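Local coordinates for octopine dehydrogenase (Pecten maximus, PDB 3C7A), which catalyses the NADH-dependent reductive condensation of L-arginine with pyruvate to D-octopine, as well as the reverse oxidation of D-octopine with NAD(+), at residues V5-G10 / H15-L20; E28-T33 / S81-V86. All coordinates share one frame; numbering follows the deposited sequence.

Contact 1 (V5-G10 / H15-L20); sequences VCVCGG and HTLSGL. With NAD (nicotinamide-adenine-dinucleotide), chain B.
The imidazole of H15 turns one edge to the chain just before its helix: G10 O lies in the ring plane, 3.5 Å from CE1. Its ND1 gives a hydrogen bond to G11 O, NE2 takes a weak one from G154 N, and W42 stacks on the ring. Bonded at both nitrogens, the imidazole is held in its rotation, and the pattern is consistent with a neutral ring protonated at ND1. Farther back along the chain, V7 points from strand 3-8 at helix 12-21. With its CG1 anti to the backbone N (chi1 -178°), it presents both methyls, and L17 CD2 meets them almost evenly, 4.0 Å from V7 CG1 and 4.1 Å from V7 CG2. S18 OG rests beside the same valine, 4.0 Å from V7 CG1. This buried hydroxyl bonds back to A14 O within its own helix, so its polar end is satisfied while it lies beside the valine. G9 has backbone angles (131/178) that a side chain could hardly tolerate, because its first carbon would strike the carbonyl oxygen before it. G10 lets the cofactor come close, its C lying 3.1 Å from NAD O3B, a hydroxyl oxygen of the adenosine ribose. This tight strand-turn-helix, with glycines in the turn and G13 N bonded to NAD, is the dinucleotide-binding start of a Rossmann fold.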
ATOM      1  N   VAL A   5     -14.564 -13.556  10.418  1.00 14.49           N
ATOM      2  CA  VAL A   5     -13.696 -12.734   9.554  1.00 13.98           C
ATOM      3  C   VAL A   5     -14.365 -12.377   8.212  1.00 13.81           C
ATOM      4  O   VAL A   5     -14.890 -13.256   7.523  1.00 13.71           O
ATOM      5  CB  VAL A   5     -12.336 -13.457   9.272  1.00 13.98           C
ATOM      6  CG1 VAL A   5     -11.403 -12.589   8.426  1.00 13.66           C
ATOM      7  CG2 VAL A   5     -11.642 -13.867  10.572  1.00 13.79           C
ATOM      8  N   CYS A   6     -14.329 -11.093   7.849  1.00 13.61           N
ATOM      9  CA  CYS A   6     -14.817 -10.619   6.542  1.00 13.42           C
ATOM     10  C   CYS A   6     -13.673 -10.119   5.646  1.00 13.26           C
ATOM     11  O   CYS A   6     -12.900  -9.240   6.044  1.00 13.31           O
ATOM     12  CB  CYS A   6     -15.881  -9.522   6.715  1.00 13.41           C
ATOM     13  SG  CYS A   6     -16.512  -8.771   5.167  1.00 13.69           S
ATOM     14  N   VAL A   7     -13.582 -10.684   4.440  1.00 13.00           N
ATOM     15  CA  VAL A   7     -12.581 -10.290   3.436  1.00 12.83           C
ATOM     16  C   VAL A   7     -13.230  -9.438   2.332  1.00 12.73           C
ATOM     17  O   VAL A   7     -14.242  -9.838   1.752  1.00 12.66           O
ATOM     18  CB  VAL A   7     -11.883 -11.533   2.797  1.00 12.84           C
ATOM     19  CG1 VAL A   7     -10.810 -11.111   1.795  1.00 12.80           C
ATOM     20  CG2 VAL A   7     -11.283 -12.443   3.869  1.00 12.66           C
ATOM     21  N   CYS A   8     -12.640  -8.275   2.047  1.00 12.64           N
ATOM     22  CA  CYS A   8     -13.166  -7.348   1.033  1.00 12.56           C
ATOM     23  C   CYS A   8     -12.326  -7.358  -0.257  1.00 12.53           C
ATOM     24  O   CYS A   8     -11.134  -7.033  -0.228  1.00 12.45           O
ATOM     25  CB  CYS A   8     -13.254  -5.919   1.599  1.00 12.54           C
ATOM     26  SG  CYS A   8     -14.295  -5.700   3.088  1.00 12.52           S
ATOM     27  N   GLY A   9     -12.953  -7.729  -1.377  1.00 12.51           N
ATOM     28  CA  GLY A   9     -12.285  -7.760  -2.692  1.00 12.55           C
ATOM     29  C   GLY A   9     -12.463  -9.045  -3.494  1.00 12.54           C
ATOM     30  O   GLY A   9     -13.090  -9.996  -3.022  1.00 12.53           O
ATOM     31  N   GLY A  10     -11.901  -9.079  -4.706  1.00 12.63           N
ATOM     32  CA  GLY A  10     -12.008 -10.260  -5.577  1.00 12.72           C
ATOM     33  C   GLY A  10     -10.891 -10.527  -6.582  1.00 12.75           C
ATOM     34  O   GLY A  10     -11.127 -11.168  -7.612  1.00 12.80           O
ATOM     35  N   HIS A  15      -8.358 -13.990  -3.436  1.00 12.16           N
ATOM     36  CA  HIS A  15      -8.443 -15.438  -3.678  1.00 12.19           C
ATOM     37  C   HIS A  15      -7.552 -16.227  -2.711  1.00 12.06           C
ATOM     38  O   HIS A  15      -7.998 -17.215  -2.119  1.00 11.94           O
ATOM     39  CB  HIS A  15      -8.068 -15.778  -5.130  1.00 12.26           C
ATOM     40  CG  HIS A  15      -9.206 -15.673  -6.102  1.00 12.65           C
ATOM     41  ND1 HIS A  15      -9.770 -14.467  -6.468  1.00 13.00           N
ATOM     42  CD2 HIS A  15      -9.868 -16.624  -6.806  1.00 13.05           C
ATOM     43  CE1 HIS A  15     -10.737 -14.682  -7.342  1.00 13.32           C
ATOM     44  NE2 HIS A  15     -10.816 -15.982  -7.566  1.00 13.51           N
ATOM     45  N   THR A  16      -6.303 -15.781  -2.556  1.00 12.03           N
ATOM     46  CA  THR A  16      -5.315 -16.448  -1.696  1.00 11.99           C
ATOM     47  C   THR A  16      -5.692 -16.406  -0.204  1.00 12.07           C
ATOM     48  O   THR A  16      -5.642 -17.435   0.477  1.00 12.08           O
ATOM     49  CB  THR A  16      -3.881 -15.868  -1.906  1.00 12.06           C
ATOM     50  OG1 THR A  16      -3.542 -15.896  -3.300  1.00 11.89           O
ATOM     51  CG2 THR A  16      -2.836 -16.671  -1.126  1.00 11.98           C
ATOM     52  N   LEU A  17      -6.070 -15.226   0.290  1.00 12.07           N
ATOM     53  CA  LEU A  17      -6.418 -15.042   1.707  1.00 12.17           C
ATOM     54  C   LEU A  17      -7.654 -15.844   2.141  1.00 12.22           C
ATOM     55  O   LEU A  17      -7.662 -16.435   3.226  1.00 12.10           O
ATOM     56  CB  LEU A  17      -6.586 -13.551   2.045  1.00 12.12           C
ATOM     57  CG  LEU A  17      -6.967 -13.137   3.478  1.00 12.14           C
ATOM     58  CD1 LEU A  17      -5.886 -13.503   4.500  1.00 12.08           C
ATOM     59  CD2 LEU A  17      -7.282 -11.648   3.544  1.00 12.11           C
ATOM     60  N   SER A  18      -8.684 -15.861   1.293  1.00 12.38           N
ATOM     61  CA  SER A  18      -9.936 -16.571   1.583  1.00 12.59           C
ATOM     62  C   SER A  18      -9.756 -18.087   1.719  1.00 12.64           C
ATOM     63  O   SER A  18     -10.359 -18.712   2.593  1.00 12.63           O
ATOM     64  CB  SER A  18     -10.999 -16.259   0.523  1.00 12.69           C
ATOM     65  OG  SER A  18     -11.426 -14.908   0.601  1.00 13.13           O
ATOM     66  N   GLY A  19      -8.924 -18.663   0.852  1.00 12.67           N
ATOM     67  CA  GLY A  19      -8.644 -20.101   0.860  1.00 12.81           C
ATOM     68  C   GLY A  19      -7.862 -20.588   2.071  1.00 12.94           C
ATOM     69  O   GLY A  19      -8.167 -21.647   2.626  1.00 12.89           O
ATOM     70  N   LEU A  20      -6.855 -19.818   2.480  1.00 13.03           N
ATOM     71  CA  LEU A  20      -6.011 -20.183   3.624  1.00 13.18           C
ATOM     72  C   LEU A  20      -6.725 -20.040   4.975  1.00 13.26           C
ATOM     73  O   LEU A  20      -6.622 -20.925   5.830  1.00 13.13           O
ATOM     74  CB  LEU A  20      -4.698 -19.383   3.620  1.00 13.20           C
ATOM     75  CG  LEU A  20      -3.699 -19.582   2.470  1.00 13.52           C
ATOM     76  CD1 LEU A  20      -2.575 -18.556   2.555  1.00 13.78           C
ATOM     77  CD2 LEU A  20      -3.125 -21.000   2.426  1.00 13.93           C
TER
HETATM   78  PA  NAD B 405      -5.898  -6.995  -8.477  1.00 17.38           P
HETATM   79  O1A NAD B 405      -5.542  -6.192  -9.668  1.00 16.79           O
HETATM   80  O2A NAD B 405      -5.816  -8.443  -8.775  1.00 16.80           O
HETATM   81  O5B NAD B 405      -7.379  -6.598  -7.965  1.00 17.88           O
HETATM   82  C5B NAD B 405      -8.498  -6.598  -8.834  1.00 18.74           C
HETATM   83  C4B NAD B 405      -9.786  -6.452  -8.025  1.00 19.15           C
HETATM   84  O4B NAD B 405      -9.997  -5.097  -7.662  1.00 19.67           O
HETATM   85  C3B NAD B 405     -11.028  -6.875  -8.802  1.00 19.45           C
HETATM   86  O3B NAD B 405     -11.361  -8.227  -8.587  1.00 19.27           O
HETATM   87  C2B NAD B 405     -12.110  -5.942  -8.293  1.00 19.89           C
HETATM   88  O2B NAD B 405     -12.804  -6.503  -7.200  1.00 19.77           O
HETATM   89  C1B NAD B 405     -11.349  -4.707  -7.837  1.00 20.32           C
HETATM   90  N9A NAD B 405     -11.477  -3.676  -8.888  1.00 20.65           N
HETATM   91  C8A NAD B 405     -10.649  -3.517  -9.973  1.00 20.85           C
HETATM   92  N7A NAD B 405     -11.095  -2.479 -10.715  1.00 21.07           N
HETATM   93  C5A NAD B 405     -12.198  -1.970 -10.124  1.00 20.90           C
HETATM   94  C6A NAD B 405     -13.033  -0.910 -10.468  1.00 20.89           C
HETATM   95  N6A NAD B 405     -12.941  -0.375 -11.684  1.00 21.11           N
HETATM   96  N1A NAD B 405     -14.115  -0.605  -9.657  1.00 20.75           N
HETATM   97  C2A NAD B 405     -14.358  -1.351  -8.516  1.00 20.85           C
HETATM   98  N3A NAD B 405     -13.521  -2.404  -8.186  1.00 20.81           N
HETATM   99  C4A NAD B 405     -12.454  -2.711  -8.974  1.00 20.74           C
HETATM  100  O3  NAD B 405      -4.924  -6.574  -7.253  1.00 17.10           O
HETATM  101  PN  NAD B 405      -4.012  -7.636  -6.446  1.00 17.18           P
HETATM  102  O1N NAD B 405      -3.117  -8.310  -7.414  1.00 17.27           O
HETATM  103  O2N NAD B 405      -4.885  -8.452  -5.570  1.00 16.78           O
HETATM  104  O5D NAD B 405      -3.071  -6.715  -5.513  1.00 17.62           O
HETATM  105  C5D NAD B 405      -3.576  -5.802  -4.559  1.00 17.80           C
HETATM  106  C4D NAD B 405      -2.495  -4.783  -4.190  1.00 18.04           C
HETATM  107  O4D NAD B 405      -1.307  -5.431  -3.753  1.00 18.01           O
HETATM  108  C3D NAD B 405      -2.121  -3.903  -5.376  1.00 18.20           C
HETATM  109  O3D NAD B 405      -2.083  -2.556  -4.962  1.00 18.22           O
HETATM  110  C2D NAD B 405      -0.740  -4.387  -5.787  1.00 18.11           C
HETATM  111  O2D NAD B 405       0.058  -3.331  -6.270  1.00 18.04           O
HETATM  112  C1D NAD B 405      -0.182  -4.991  -4.501  1.00 18.05           C
HETATM  113  N1N NAD B 405       0.790  -6.087  -4.733  1.00 18.12           N
HETATM  114  C2N NAD B 405       0.481  -7.173  -5.519  1.00 18.04           C
HETATM  115  C3N NAD B 405       1.414  -8.197  -5.719  1.00 18.06           C
HETATM  116  C7N NAD B 405       0.990  -9.489  -6.370  1.00 18.01           C
HETATM  117  O7N NAD B 405       1.907 -10.419  -6.637  1.00 17.76           O
HETATM  118  N7N NAD B 405      -0.367  -9.703  -6.690  1.00 18.20           N
HETATM  119  C4N NAD B 405       2.668  -8.106  -5.108  1.00 18.12           C
HETATM  120  C5N NAD B 405       2.975  -7.005  -4.309  1.00 18.14           C
HETATM  121  C6N NAD B 405       2.021  -6.004  -4.130  1.00 18.11           C

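Contact 2 (E28-T33 / S81-V86); sequences EVRVLT and SGADVV. With EDO (1,2-ethanediol), chain G.
E28 OE2 is gripped by two groups: R30 NH1 forms a salt bridge with it at 2.8 Å, and O2 of a bound 1,2-ethanediol, probably picked up from the crystallisation medium, gives it a weak hydrogen bond at 3.3 Å. Glutamate and arginine stand two residues apart on strand 27-32, so both side chains leave the same face of it. E28 runs out extended, whereas R30 bends at its third torsion (chi3 -77°), which brings the guanidinium round to the carboxylate, whose CD lies at its edge and in its plane. R30 NE bonds to A79 O, and NH2 also has a hydrogen-bond partner just outside the two segments, so all three nitrogens are engaged. NH2 is also the atom that comes nearest to 81-86. R30 NH2 lies 3.8 Å from A83 CB and 3.3 Å from S81 O, too poorly angled toward this oxygen for a hydrogen bond but probably electrostatically favourable beside it. A lysine in place of R30 would probably be unable to serve E28 and A79 O together, leaving one of them without its mate. G82 turns the chain with a positive phi (87°), a turn easy only for a residue without a side chain. The small methyl of A83 leaves the arginine room to lie close, and S81 OG bonds back to E77 O. The contact thus joins strand 27-32 to the connection leaving helix 76-80 and entering strand 85-88. Strand 3-8 runs between the two strands and pairs in parallel with each, its K4 N bonded to D84 OD2, while R30 also touches V71 of strand 71-73.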
ATOM      1  N   GLU A  28     -14.869 -18.761  10.870  1.00 16.55           N
ATOM      2  CA  GLU A  28     -15.933 -18.591   9.869  1.00 16.53           C
ATOM      3  C   GLU A  28     -15.637 -17.389   8.953  1.00 16.48           C
ATOM      4  O   GLU A  28     -15.426 -16.270   9.435  1.00 16.39           O
ATOM      5  CB  GLU A  28     -17.297 -18.428  10.561  1.00 16.56           C
ATOM      6  CG  GLU A  28     -18.481 -18.182   9.622  1.00 16.53           C
ATOM      7  CD  GLU A  28     -19.767 -17.833  10.363  1.00 16.75           C
ATOM      8  OE1 GLU A  28     -20.320 -18.711  11.062  1.00 17.33           O
ATOM      9  OE2 GLU A  28     -20.235 -16.680  10.235  1.00 16.57           O
ATOM     10  N   VAL A  29     -15.635 -17.623   7.638  1.00 16.37           N
ATOM     11  CA  VAL A  29     -15.238 -16.606   6.649  1.00 16.32           C
ATOM     12  C   VAL A  29     -16.400 -16.140   5.757  1.00 16.32           C
ATOM     13  O   VAL A  29     -17.147 -16.962   5.218  1.00 16.20           O
ATOM     14  CB  VAL A  29     -14.061 -17.110   5.749  1.00 16.37           C
ATOM     15  CG1 VAL A  29     -13.698 -16.084   4.672  1.00 16.42           C
ATOM     16  CG2 VAL A  29     -12.832 -17.447   6.592  1.00 16.25           C
ATOM     17  N   ARG A  30     -16.532 -14.819   5.609  1.00 16.20           N
ATOM     18  CA  ARG A  30     -17.490 -14.206   4.679  1.00 16.23           C
ATOM     19  C   ARG A  30     -16.773 -13.307   3.665  1.00 15.95           C
ATOM     20  O   ARG A  30     -15.861 -12.562   4.028  1.00 15.96           O
ATOM     21  CB  ARG A  30     -18.548 -13.397   5.440  1.00 16.45           C
ATOM     22  CG  ARG A  30     -19.360 -14.216   6.433  1.00 17.40           C
ATOM     23  CD  ARG A  30     -20.601 -13.482   6.913  1.00 19.29           C
ATOM     24  NE  ARG A  30     -20.312 -12.450   7.912  1.00 21.06           N
ATOM     25  CZ  ARG A  30     -20.071 -12.684   9.202  1.00 21.13           C
ATOM     26  NH1 ARG A  30     -20.056 -13.925   9.675  1.00 21.08           N
ATOM     27  NH2 ARG A  30     -19.831 -11.669  10.020  1.00 21.28           N
ATOM     28  N   VAL A  31     -17.187 -13.382   2.400  1.00 15.61           N
ATOM     29  CA  VAL A  31     -16.573 -12.595   1.319  1.00 15.35           C
ATOM     30  C   VAL A  31     -17.540 -11.532   0.776  1.00 15.11           C
ATOM     31  O   VAL A  31     -18.692 -11.838   0.452  1.00 15.04           O
ATOM     32  CB  VAL A  31     -16.065 -13.505   0.155  1.00 15.41           C
ATOM     33  CG1 VAL A  31     -15.384 -12.681  -0.939  1.00 15.46           C
ATOM     34  CG2 VAL A  31     -15.113 -14.575   0.674  1.00 15.52           C
ATOM     35  N   LEU A  32     -17.058 -10.290   0.686  1.00 14.81           N
ATOM     36  CA  LEU A  32     -17.833  -9.164   0.146  1.00 14.63           C
ATOM     37  C   LEU A  32     -17.100  -8.472  -1.013  1.00 14.51           C
ATOM     38  O   LEU A  32     -15.923  -8.118  -0.885  1.00 14.32           O
ATOM     39  CB  LEU A  32     -18.147  -8.147   1.258  1.00 14.64           C
ATOM     40  CG  LEU A  32     -18.887  -6.842   0.918  1.00 14.67           C
ATOM     41  CD1 LEU A  32     -20.378  -7.080   0.693  1.00 14.58           C
ATOM     42  CD2 LEU A  32     -18.678  -5.789   2.005  1.00 14.65           C
ATOM     43  N   THR A  33     -17.804  -8.290  -2.134  1.00 14.38           N
ATOM     44  CA  THR A  33     -17.292  -7.530  -3.291  1.00 14.37           C
ATOM     45  C   THR A  33     -18.375  -6.636  -3.915  1.00 14.40           C
ATOM     46  O   THR A  33     -19.522  -7.060  -4.082  1.00 14.34           O
ATOM     47  CB  THR A  33     -16.635  -8.444  -4.378  1.00 14.46           C
ATOM     48  OG1 THR A  33     -16.387  -7.684  -5.570  1.00 14.37           O
ATOM     49  CG2 THR A  33     -17.522  -9.642  -4.724  1.00 14.17           C
ATOM     50  N   SER A  81     -22.224  -7.657   9.766  1.00 13.42           N
ATOM     51  CA  SER A  81     -22.877  -7.799  11.079  1.00 13.33           C
ATOM     52  C   SER A  81     -22.295  -8.925  11.938  1.00 13.10           C
ATOM     53  O   SER A  81     -22.341 -10.099  11.557  1.00 13.09           O
ATOM     54  CB  SER A  81     -24.394  -7.975  10.926  1.00 13.34           C
ATOM     55  OG  SER A  81     -24.996  -6.801  10.408  1.00 13.51           O
ATOM     56  N   GLY A  82     -21.741  -8.550  13.092  1.00 12.95           N
ATOM     57  CA  GLY A  82     -21.180  -9.509  14.050  1.00 12.68           C
ATOM     58  C   GLY A  82     -19.722  -9.902  13.844  1.00 12.53           C
ATOM     59  O   GLY A  82     -19.202 -10.762  14.560  1.00 12.48           O
ATOM     60  N   ALA A  83     -19.058  -9.270  12.876  1.00 12.37           N
ATOM     61  CA  ALA A  83     -17.669  -9.604  12.532  1.00 12.25           C
ATOM     62  C   ALA A  83     -16.649  -9.081  13.550  1.00 12.16           C
ATOM     63  O   ALA A  83     -16.771  -7.958  14.045  1.00 12.01           O
ATOM     64  CB  ALA A  83     -17.334  -9.099  11.132  1.00 12.19           C
ATOM     65  N   ASP A  84     -15.643  -9.907  13.844  1.00 12.17           N
ATOM     66  CA  ASP A  84     -14.564  -9.558  14.778  1.00 12.12           C
ATOM     67  C   ASP A  84     -13.370  -8.878  14.084  1.00 11.96           C
ATOM     68  O   ASP A  84     -12.669  -8.070  14.701  1.00 11.82           O
ATOM     69  CB  ASP A  84     -14.080 -10.805  15.537  1.00 12.23           C
ATOM     70  CG  ASP A  84     -15.173 -11.447  16.390  1.00 12.69           C
ATOM     71  OD1 ASP A  84     -15.763 -10.753  17.249  1.00 13.19           O
ATOM     72  OD2 ASP A  84     -15.428 -12.660  16.215  1.00 12.36           O
ATOM     73  N   VAL A  85     -13.137  -9.230  12.817  1.00 11.76           N
ATOM     74  CA  VAL A  85     -12.033  -8.677  12.013  1.00 11.66           C
ATOM     75  C   VAL A  85     -12.516  -8.349  10.587  1.00 11.66           C
ATOM     76  O   VAL A  85     -13.253  -9.136   9.987  1.00 11.63           O
ATOM     77  CB  VAL A  85     -10.820  -9.663  11.921  1.00 11.60           C
ATOM     78  CG1 VAL A  85      -9.594  -8.975  11.326  1.00 11.58           C
ATOM     79  CG2 VAL A  85     -10.466 -10.260  13.283  1.00 11.67           C
ATOM     80  N   VAL A  86     -12.099  -7.193  10.060  1.00 11.66           N
ATOM     81  CA  VAL A  86     -12.417  -6.772   8.680  1.00 11.76           C
ATOM     82  C   VAL A  86     -11.135  -6.378   7.923  1.00 11.82           C
ATOM     83  O   VAL A  86     -10.432  -5.445   8.328  1.00 11.82           O
ATOM     84  CB  VAL A  86     -13.437  -5.589   8.647  1.00 11.84           C
ATOM     85  CG1 VAL A  86     -13.827  -5.243   7.209  1.00 11.92           C
ATOM     86  CG2 VAL A  86     -14.689  -5.910   9.465  1.00 11.87           C
TER
HETATM   87  C1  EDO G 410     -23.888 -15.397   7.131  1.00 42.07           C
HETATM   88  O1  EDO G 410     -24.250 -16.682   6.613  1.00 42.23           O
HETATM   89  C2  EDO G 410     -24.151 -15.360   8.631  1.00 42.07           C
HETATM   90  O2  EDO G 410     -23.371 -16.372   9.276  1.00 41.97           O

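The two contacts follow in series along the chain, contact 1 closing before contact 2 opens, and their centres lie 10 Å apart. They share one parallel region of the sheet, in which strand 3-8 stands between strands 27-32 and 85-88. R30 joins them through its backbone: V5 O and R30 N, and V7 N and R30 O, are each 3.0 Å apart, probable hydrogen bonds. S18 of the helix also packs on V31. Contact 1 packs helix 12-21 against the sheet at the NAD-binding turn, whereas contact 2, away from the cofactor and substrate sites, ties the next strand to the connection after helix 76-80 in the same nucleotide-binding framework.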